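Local atomic coordinates of tRNA (guanine(26)-N(2))-dimethyltransferase (Pyrococcus horikoshii, PDB entry 2DUL), a protein that probably dimethylates N2 of guanine 26 in a number of tRNAs, with S-adenosyl-L-methionine as the methyl donor. Residues Y249-L261 with P319-L331. Sequence-based numbering, arbitrary orientation.
Sequences YIYFDDKTGKFEL and PLFYDTHAIGRRL
Phe259 turns one face of its ring to Leu320, whose CB makes a CH-pi contact 3.9 Å from the ring centroid, while a water bridging Phe259 O and Tyr322 OH lies over the opposite face. A second water, in the plane of the Phe259 ring at its edge, donates to both Gly257 O and Phe321 O. The Tyr322 ring is nearly parallel to that of Phe259 (planes at 20°) but slid aside, with CE1 3.4 Å from Phe259 CE2. With CG between the backbone N and the carbonyl carbon (chi1 64°), the Phe259 ring is carried in between Leu320 and the Tyr322 ring. Branched Leu320 suits the place: its CB covers the Phe259 face while its CD1 reaches Ile250 CG2 (3.8 Å) and Leu261.

Near the turn, the Phe252 ring presents its edge to a face of the Arg330 guanidinium, planes 84° apart. Arg330 passes Gly257 and donates from NH1 to Asp254 O (2.7 Å), on a carbonyl lone pair, a bent bond with the oxygen tilted from the guanidinium plane. Gly257 has to be glycine: a side chain would hit Ile327 CG1, and the backbone angles already disfavour one. With an alanine at Arg330, Asp254 O would probably lose this donor, the Phe252 edge its guanidinium neighbour and Glu190 its salt-bridge mate.

The contact joins the hairpin of strands 247-252 and 259-263 to residues 319-323, ending in strand 322-323, and helix 324-331: apolar, water-bridged packing around Phe259, then a guanidinium that binds a backbone carbonyl, its charge probably balanced chiefly by Glu190, since Asp254 pairs with Arg188.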
ATOM      1  N   TYR A 249       4.669  11.791 -15.651  1.00 16.91           N
ATOM      2  CA  TYR A 249       3.282  12.182 -15.867  1.00 17.22           C
ATOM      3  C   TYR A 249       2.611  11.301 -16.904  1.00 20.27           C
ATOM      4  O   TYR A 249       3.279  10.634 -17.692  1.00 20.78           O
ATOM      5  CB  TYR A 249       3.223  13.649 -16.306  1.00 16.24           C
ATOM      6  CG  TYR A 249       3.782  14.584 -15.259  1.00 15.36           C
ATOM      7  CD1 TYR A 249       5.164  14.731 -15.093  1.00 16.53           C
ATOM      8  CD2 TYR A 249       2.938  15.240 -14.366  1.00 16.81           C
ATOM      9  CE1 TYR A 249       5.687  15.495 -14.056  1.00 16.77           C
ATOM     10  CE2 TYR A 249       3.445  16.005 -13.325  1.00 17.01           C
ATOM     11  CZ  TYR A 249       4.823  16.124 -13.173  1.00 18.53           C
ATOM     12  OH  TYR A 249       5.324  16.849 -12.124  1.00 17.47           O
ATOM     13  N   ILE A 250       1.284  11.315 -16.899  1.00 20.14           N
ATOM     14  CA  ILE A 250       0.494  10.525 -17.828  1.00 19.15           C
ATOM     15  C   ILE A 250      -0.412  11.440 -18.643  1.00 19.38           C
ATOM     16  O   ILE A 250      -0.962  12.410 -18.122  1.00 18.30           O
ATOM     17  CB  ILE A 250      -0.418   9.530 -17.077  1.00 20.96           C
ATOM     18  CG1 ILE A 250       0.431   8.545 -16.275  1.00 20.10           C
ATOM     19  CG2 ILE A 250      -1.329   8.809 -18.067  1.00 21.00           C
ATOM     20  CD1 ILE A 250      -0.344   7.841 -15.179  1.00 19.39           C
ATOM     21  N   TYR A 251      -0.546  11.124 -19.925  1.00 18.82           N
ATOM     22  CA  TYR A 251      -1.413  11.856 -20.829  1.00 18.84           C
ATOM     23  C   TYR A 251      -2.432  10.808 -21.253  1.00 21.06           C
ATOM     24  O   TYR A 251      -2.075   9.663 -21.544  1.00 22.43           O
ATOM     25  CB  TYR A 251      -0.613  12.377 -22.015  1.00 19.86           C
ATOM     26  CG  TYR A 251       0.398  13.427 -21.600  1.00 18.30           C
ATOM     27  CD1 TYR A 251       0.006  14.748 -21.385  1.00 18.85           C
ATOM     28  CD2 TYR A 251       1.737  13.092 -21.397  1.00 20.27           C
ATOM     29  CE1 TYR A 251       0.918  15.715 -20.979  1.00 18.16           C
ATOM     30  CE2 TYR A 251       2.665  14.048 -20.985  1.00 19.43           C
ATOM     31  CZ  TYR A 251       2.246  15.360 -20.779  1.00 20.39           C
ATOM     32  OH  TYR A 251       3.142  16.314 -20.368  1.00 19.73           O
ATOM     33  N   PHE A 252      -3.698  11.194 -21.279  1.00 19.54           N
ATOM     34  CA  PHE A 252      -4.764  10.256 -21.603  1.00 21.11           C
ATOM     35  C   PHE A 252      -5.736  10.840 -22.621  1.00 23.04           C
ATOM     36  O   PHE A 252      -6.227  11.953 -22.449  1.00 23.15           O
ATOM     37  CB  PHE A 252      -5.506   9.906 -20.309  1.00 22.64           C
ATOM     38  CG  PHE A 252      -6.554   8.838 -20.463  1.00 22.54           C
ATOM     39  CD1 PHE A 252      -6.196   7.495 -20.547  1.00 23.41           C
ATOM     40  CD2 PHE A 252      -7.904   9.177 -20.491  1.00 23.81           C
ATOM     41  CE1 PHE A 252      -7.171   6.501 -20.651  1.00 23.94           C
ATOM     42  CE2 PHE A 252      -8.887   8.192 -20.597  1.00 22.90           C
ATOM     43  CZ  PHE A 252      -8.520   6.852 -20.675  1.00 22.39           C
ATOM     44  N   ASP A 253      -6.005  10.090 -23.685  1.00 22.42           N
ATOM     45  CA  ASP A 253      -6.931  10.547 -24.720  1.00 24.97           C
ATOM     46  C   ASP A 253      -8.315   9.989 -24.398  1.00 23.82           C
ATOM     47  O   ASP A 253      -8.538   8.787 -24.505  1.00 22.77           O
ATOM     48  CB  ASP A 253      -6.493  10.041 -26.094  1.00 25.97           C
ATOM     49  CG  ASP A 253      -7.244  10.717 -27.236  1.00 30.07           C
ATOM     50  OD1 ASP A 253      -8.432  11.084 -27.059  1.00 30.03           O
ATOM     51  OD2 ASP A 253      -6.646  10.866 -28.320  1.00 31.77           O
ATOM     52  N   ASP A 254      -9.240  10.863 -24.015  1.00 24.70           N
ATOM     53  CA  ASP A 254     -10.592  10.435 -23.655  1.00 27.53           C
ATOM     54  C   ASP A 254     -11.385   9.791 -24.789  1.00 26.39           C
ATOM     55  O   ASP A 254     -12.337   9.049 -24.543  1.00 26.20           O
ATOM     56  CB  ASP A 254     -11.399  11.616 -23.112  1.00 32.44           C
ATOM     57  CG  ASP A 254     -10.775  12.231 -21.879  1.00 37.59           C
ATOM     58  OD1 ASP A 254     -10.464  11.488 -20.925  1.00 38.88           O
ATOM     59  OD2 ASP A 254     -10.602  13.467 -21.863  1.00 44.04           O
ATOM     60  N   LYS A 255     -11.006  10.077 -26.027  1.00 25.31           N
ATOM     61  CA  LYS A 255     -11.725   9.517 -27.161  1.00 26.79           C
ATOM     62  C   LYS A 255     -11.216   8.154 -27.614  1.00 26.49           C
ATOM     63  O   LYS A 255     -11.900   7.451 -28.360  1.00 26.10           O
ATOM     64  CB  LYS A 255     -11.697  10.500 -28.336  1.00 28.71           C
ATOM     65  CG  LYS A 255     -12.512  11.767 -28.089  1.00 30.96           C
ATOM     66  CD  LYS A 255     -12.658  12.622 -29.341  1.00 37.16           C
ATOM     67  CE  LYS A 255     -11.354  13.299 -29.736  1.00 38.68           C
ATOM     68  NZ  LYS A 255     -10.288  12.325 -30.098  1.00 41.76           N
ATOM     69  N   THR A 256     -10.036   7.766 -27.140  1.00 26.16           N
ATOM     70  CA  THR A 256      -9.444   6.495 -27.551  1.00 23.86           C
ATOM     71  C   THR A 256      -8.985   5.558 -26.434  1.00 23.16           C
ATOM     72  O   THR A 256      -8.896   4.349 -26.642  1.00 23.60           O
ATOM     73  CB  THR A 256      -8.235   6.739 -28.469  1.00 24.63           C
ATOM     74  OG1 THR A 256      -7.187   7.363 -27.716  1.00 22.36           O
ATOM     75  CG2 THR A 256      -8.618   7.641 -29.634  1.00 23.47           C
ATOM     76  N   GLY A 257      -8.683   6.101 -25.261  1.00 20.03           N
ATOM     77  CA  GLY A 257      -8.222   5.256 -24.178  1.00 19.96           C
ATOM     78  C   GLY A 257      -6.716   5.057 -24.261  1.00 21.36           C
ATOM     79  O   GLY A 257      -6.128   4.333 -23.463  1.00 21.88           O
ATOM     80  N   LYS A 258      -6.087   5.697 -25.238  1.00 21.37           N
ATOM     81  CA  LYS A 258      -4.642   5.590 -25.390  1.00 23.01           C
ATOM     82  C   LYS A 258      -3.950   6.497 -24.380  1.00 23.46           C
ATOM     83  O   LYS A 258      -4.388   7.623 -24.147  1.00 23.76           O
ATOM     84  CB  LYS A 258      -4.212   5.992 -26.801  1.00 23.72           C
ATOM     85  CG  LYS A 258      -2.701   5.909 -27.020  1.00 28.12           C
ATOM     86  CD  LYS A 258      -2.321   6.265 -28.448  1.00 32.95           C
ATOM     87  CE  LYS A 258      -0.813   6.182 -28.654  1.00 36.04           C
ATOM     88  NZ  LYS A 258      -0.095   7.081 -27.707  1.00 37.89           N
ATOM     89  N   PHE A 259      -2.872   6.001 -23.778  1.00 22.39           N
ATOM     90  CA  PHE A 259      -2.125   6.787 -22.808  1.00 22.47           C
ATOM     91  C   PHE A 259      -0.701   7.006 -23.296  1.00 21.99           C
ATOM     92  O   PHE A 259      -0.203   6.264 -24.141  1.00 21.60           O
ATOM     93  CB  PHE A 259      -2.117   6.092 -21.431  1.00 19.50           C
ATOM     94  CG  PHE A 259      -1.404   4.757 -21.405  1.00 18.91           C
ATOM     95  CD1 PHE A 259      -0.010   4.687 -21.436  1.00 19.34           C
ATOM     96  CD2 PHE A 259      -2.127   3.570 -21.332  1.00 17.25           C
ATOM     97  CE1 PHE A 259       0.648   3.451 -21.390  1.00 19.35           C
ATOM     98  CE2 PHE A 259      -1.480   2.332 -21.287  1.00 18.27           C
ATOM     99  CZ  PHE A 259      -0.088   2.272 -21.317  1.00 19.07           C
ATOM    100  N   GLU A 260      -0.063   8.045 -22.770  1.00 21.71           N
ATOM    101  CA  GLU A 260       1.318   8.370 -23.117  1.00 22.89           C
ATOM    102  C   GLU A 260       2.027   8.602 -21.792  1.00 22.17           C
ATOM    103  O   GLU A 260       1.413   9.069 -20.831  1.00 20.38           O
ATOM    104  CB  GLU A 260       1.393   9.656 -23.947  1.00 24.00           C
ATOM    105  CG  GLU A 260       0.412   9.730 -25.104  1.00 29.16           C
ATOM    106  CD  GLU A 260       0.491  11.054 -25.848  1.00 31.99           C
ATOM    107  OE1 GLU A 260       0.913  12.060 -25.235  1.00 29.37           O
ATOM    108  OE2 GLU A 260       0.121  11.086 -27.040  1.00 34.85           O
ATOM    109  N   LEU A 261       3.314   8.284 -21.737  1.00 19.38           N
ATOM    110  CA  LEU A 261       4.069   8.475 -20.510  1.00 20.77           C
ATOM    111  C   LEU A 261       5.178   9.495 -20.720  1.00 20.83           C
ATOM    112  O   LEU A 261       5.792   9.545 -21.782  1.00 19.20           O
ATOM    113  CB  LEU A 261       4.703   7.155 -20.061  1.00 20.55           C
ATOM    114  CG  LEU A 261       3.797   5.925 -19.956  1.00 23.30           C
ATOM    115  CD1 LEU A 261       4.651   4.706 -19.629  1.00 21.78           C
ATOM    116  CD2 LEU A 261       2.731   6.151 -18.889  1.00 20.04           C
ATOM    117  N   PRO A 319       3.914   0.288 -16.483  1.00 20.00           N
ATOM    118  CA  PRO A 319       2.976   1.389 -16.249  1.00 19.23           C
ATOM    119  C   PRO A 319       1.650   1.304 -17.006  1.00 19.83           C
ATOM    120  O   PRO A 319       1.616   1.216 -18.234  1.00 19.47           O
ATOM    121  CB  PRO A 319       3.784   2.625 -16.641  1.00 20.00           C
ATOM    122  CG  PRO A 319       5.200   2.219 -16.341  1.00 20.32           C
ATOM    123  CD  PRO A 319       5.240   0.800 -16.876  1.00 19.88           C
ATOM    124  N   LEU A 320       0.563   1.331 -16.243  1.00 19.13           N
ATOM    125  CA  LEU A 320      -0.793   1.309 -16.775  1.00 18.62           C
ATOM    126  C   LEU A 320      -1.230   0.048 -17.530  1.00 20.39           C
ATOM    127  O   LEU A 320      -0.551  -0.984 -17.516  1.00 19.21           O
ATOM    128  CB  LEU A 320      -1.012   2.564 -17.635  1.00 17.92           C
ATOM    129  CG  LEU A 320      -0.591   3.858 -16.915  1.00 19.40           C
ATOM    130  CD1 LEU A 320      -0.897   5.077 -17.780  1.00 18.26           C
ATOM    131  CD2 LEU A 320      -1.319   3.955 -15.569  1.00 19.27           C
ATOM    132  N   PHE A 321      -2.387   0.136 -18.174  1.00 19.35           N
ATOM    133  CA  PHE A 321      -2.942  -1.000 -18.899  1.00 20.99           C
ATOM    134  C   PHE A 321      -4.068  -0.546 -19.811  1.00 20.09           C
ATOM    135  O   PHE A 321      -4.423   0.632 -19.831  1.00 19.15           O
ATOM    136  CB  PHE A 321      -3.470  -2.033 -17.897  1.00 20.23           C
ATOM    137  CG  PHE A 321      -4.535  -1.500 -16.971  1.00 22.16           C
ATOM    138  CD1 PHE A 321      -5.884  -1.596 -17.303  1.00 21.24           C
ATOM    139  CD2 PHE A 321      -4.185  -0.898 -15.760  1.00 21.04           C
ATOM    140  CE1 PHE A 321      -6.873  -1.102 -16.441  1.00 21.57           C
ATOM    141  CE2 PHE A 321      -5.161  -0.401 -14.893  1.00 22.94           C
ATOM    142  CZ  PHE A 321      -6.510  -0.504 -15.234  1.00 22.27           C
ATOM    143  N   TYR A 322      -4.621  -1.484 -20.571  1.00 20.32           N
ATOM    144  CA  TYR A 322      -5.717  -1.175 -21.477  1.00 20.79           C
ATOM    145  C   TYR A 322      -6.961  -1.900 -20.986  1.00 21.19           C
ATOM    146  O   TYR A 322      -6.947  -3.114 -20.803  1.00 19.77           O
ATOM    147  CB  TYR A 322      -5.373  -1.615 -22.907  1.00 20.82           C
ATOM    148  CG  TYR A 322      -4.151  -0.917 -23.475  1.00 21.13           C
ATOM    149  CD1 TYR A 322      -4.105   0.473 -23.578  1.00 22.01           C
ATOM    150  CD2 TYR A 322      -3.030  -1.643 -23.876  1.00 22.92           C
ATOM    151  CE1 TYR A 322      -2.968   1.124 -24.062  1.00 20.66           C
ATOM    152  CE2 TYR A 322      -1.888  -1.000 -24.362  1.00 23.85           C
ATOM    153  CZ  TYR A 322      -1.865   0.382 -24.449  1.00 21.83           C
ATOM    154  OH  TYR A 322      -0.736   1.026 -24.915  1.00 22.20           O
ATOM    155  N   ASP A 323      -8.029  -1.146 -20.753  1.00 21.85           N
ATOM    156  CA  ASP A 323      -9.283  -1.725 -20.282  1.00 23.99           C
ATOM    157  C   ASP A 323     -10.140  -2.036 -21.507  1.00 23.98           C
ATOM    158  O   ASP A 323     -10.646  -1.132 -22.163  1.00 22.86           O
ATOM    159  CB  ASP A 323      -9.997  -0.736 -19.362  1.00 24.99           C
ATOM    160  CG  ASP A 323     -11.187  -1.355 -18.652  1.00 29.82           C
ATOM    161  OD1 ASP A 323     -12.199  -1.652 -19.326  1.00 28.31           O
ATOM    162  OD2 ASP A 323     -11.099  -1.553 -17.418  1.00 31.53           O
ATOM    163  N   THR A 324     -10.283  -3.322 -21.816  1.00 26.07           N
ATOM    164  CA  THR A 324     -11.049  -3.755 -22.981  1.00 28.46           C
ATOM    165  C   THR A 324     -12.467  -3.192 -23.022  1.00 28.57           C
ATOM    166  O   THR A 324     -12.959  -2.803 -24.080  1.00 28.99           O
ATOM    167  CB  THR A 324     -11.131  -5.295 -23.048  1.00 29.19           C
ATOM    168  OG1 THR A 324      -9.809  -5.849 -22.985  1.00 31.52           O
ATOM    169  CG2 THR A 324     -11.780  -5.728 -24.352  1.00 30.29           C
ATOM    170  N   HIS A 325     -13.122  -3.146 -21.870  1.00 30.15           N
ATOM    171  CA  HIS A 325     -14.482  -2.632 -21.811  1.00 31.30           C
ATOM    172  C   HIS A 325     -14.537  -1.128 -22.090  1.00 29.28           C
ATOM    173  O   HIS A 325     -15.236  -0.684 -23.001  1.00 28.01           O
ATOM    174  CB  HIS A 325     -15.097  -2.938 -20.445  1.00 35.54           C
ATOM    175  CG  HIS A 325     -16.536  -2.546 -20.336  1.00 41.94           C
ATOM    176  ND1 HIS A 325     -16.941  -1.243 -20.146  1.00 45.09           N
ATOM    177  CD2 HIS A 325     -17.669  -3.281 -20.436  1.00 44.67           C
ATOM    178  CE1 HIS A 325     -18.262  -1.192 -20.135  1.00 45.24           C
ATOM    179  NE2 HIS A 325     -18.728  -2.415 -20.309  1.00 45.40           N
ATOM    180  N   ALA A 326     -13.790  -0.350 -21.315  1.00 27.81           N
ATOM    181  CA  ALA A 326     -13.775   1.101 -21.483  1.00 26.73           C
ATOM    182  C   ALA A 326     -13.339   1.528 -22.886  1.00 25.99           C
ATOM    183  O   ALA A 326     -13.929   2.434 -23.473  1.00 24.79           O
ATOM    184  CB  ALA A 326     -12.867   1.741 -20.433  1.00 25.99           C
ATOM    185  N   ILE A 327     -12.305   0.883 -23.420  1.00 24.98           N
ATOM    186  CA  ILE A 327     -11.821   1.228 -24.750  1.00 24.88           C
ATOM    187  C   ILE A 327     -12.894   0.925 -25.788  1.00 25.10           C
ATOM    188  O   ILE A 327     -13.059   1.667 -26.756  1.00 24.86           O
ATOM    189  CB  ILE A 327     -10.520   0.469 -25.094  1.00 26.00           C
ATOM    190  CG1 ILE A 327      -9.383   0.977 -24.198  1.00 27.74           C
ATOM    191  CG2 ILE A 327     -10.166   0.672 -26.564  1.00 26.27           C
ATOM    192  CD1 ILE A 327      -8.032   0.317 -24.447  1.00 27.36           C
ATOM    193  N   GLY A 328     -13.624  -0.164 -25.580  1.00 25.80           N
ATOM    194  CA  GLY A 328     -14.695  -0.507 -26.497  1.00 26.83           C
ATOM    195  C   GLY A 328     -15.728   0.612 -26.528  1.00 27.88           C
ATOM    196  O   GLY A 328     -16.210   0.992 -27.599  1.00 27.10           O
ATOM    197  N   ARG A 329     -16.067   1.150 -25.359  1.00 26.88           N
ATOM    198  CA  ARG A 329     -17.051   2.232 -25.289  1.00 29.41           C
ATOM    199  C   ARG A 329     -16.520   3.539 -25.875  1.00 28.74           C
ATOM    200  O   ARG A 329     -17.257   4.271 -26.540  1.00 28.18           O
ATOM    201  CB  ARG A 329     -17.494   2.468 -23.840  1.00 31.62           C
ATOM    202  CG  ARG A 329     -18.195   1.282 -23.202  1.00 34.58           C
ATOM    203  CD  ARG A 329     -18.730   1.610 -21.813  1.00 39.95           C
ATOM    204  NE  ARG A 329     -19.838   2.564 -21.843  1.00 44.22           N
ATOM    205  CZ  ARG A 329     -19.693   3.885 -21.818  1.00 46.74           C
ATOM    206  NH1 ARG A 329     -18.482   4.419 -21.756  1.00 49.36           N
ATOM    207  NH2 ARG A 329     -20.761   4.673 -21.862  1.00 46.77           N
ATOM    208  N   ARG A 330     -15.245   3.835 -25.630  1.00 26.71           N
ATOM    209  CA  ARG A 330     -14.642   5.063 -26.142  1.00 25.99           C
ATOM    210  C   ARG A 330     -14.541   5.055 -27.664  1.00 26.22           C
ATOM    211  O   ARG A 330     -14.901   6.031 -28.322  1.00 26.55           O
ATOM    212  CB  ARG A 330     -13.248   5.273 -25.532  1.00 25.95           C
ATOM    213  CG  ARG A 330     -13.255   5.550 -24.030  1.00 27.80           C
ATOM    214  CD  ARG A 330     -11.848   5.817 -23.491  1.00 28.29           C
ATOM    215  NE  ARG A 330     -11.841   5.975 -22.035  1.00 27.76           N
ATOM    216  CZ  ARG A 330     -12.303   7.040 -21.383  1.00 29.66           C
ATOM    217  NH1 ARG A 330     -12.812   8.071 -22.047  1.00 28.91           N
ATOM    218  NH2 ARG A 330     -12.274   7.067 -20.056  1.00 28.74           N
ATOM    219  N   LEU A 331     -14.055   3.950 -28.222  1.00 26.57           N
ATOM    220  CA  LEU A 331     -13.904   3.827 -29.669  1.00 27.59           C
ATOM    221  C   LEU A 331     -15.213   3.457 -30.367  1.00 27.60           C
ATOM    222  O   LEU A 331     -15.344   3.621 -31.582  1.00 26.12           O
ATOM    223  CB  LEU A 331     -12.840   2.772 -30.002  1.00 25.50           C
ATOM    224  CG  LEU A 331     -11.396   3.096 -29.603  1.00 27.96           C
ATOM    225  CD1 LEU A 331     -10.503   1.899 -29.897  1.00 27.96           C
ATOM    226  CD2 LEU A 331     -10.914   4.327 -30.365  1.00 25.99           C
TER
HETATM  227  O   HOH W   1      -5.931   2.929 -21.307  1.00 32.77           O
HETATM  228  O   HOH W   2      -0.689   3.574 -25.019  1.00 21.03           O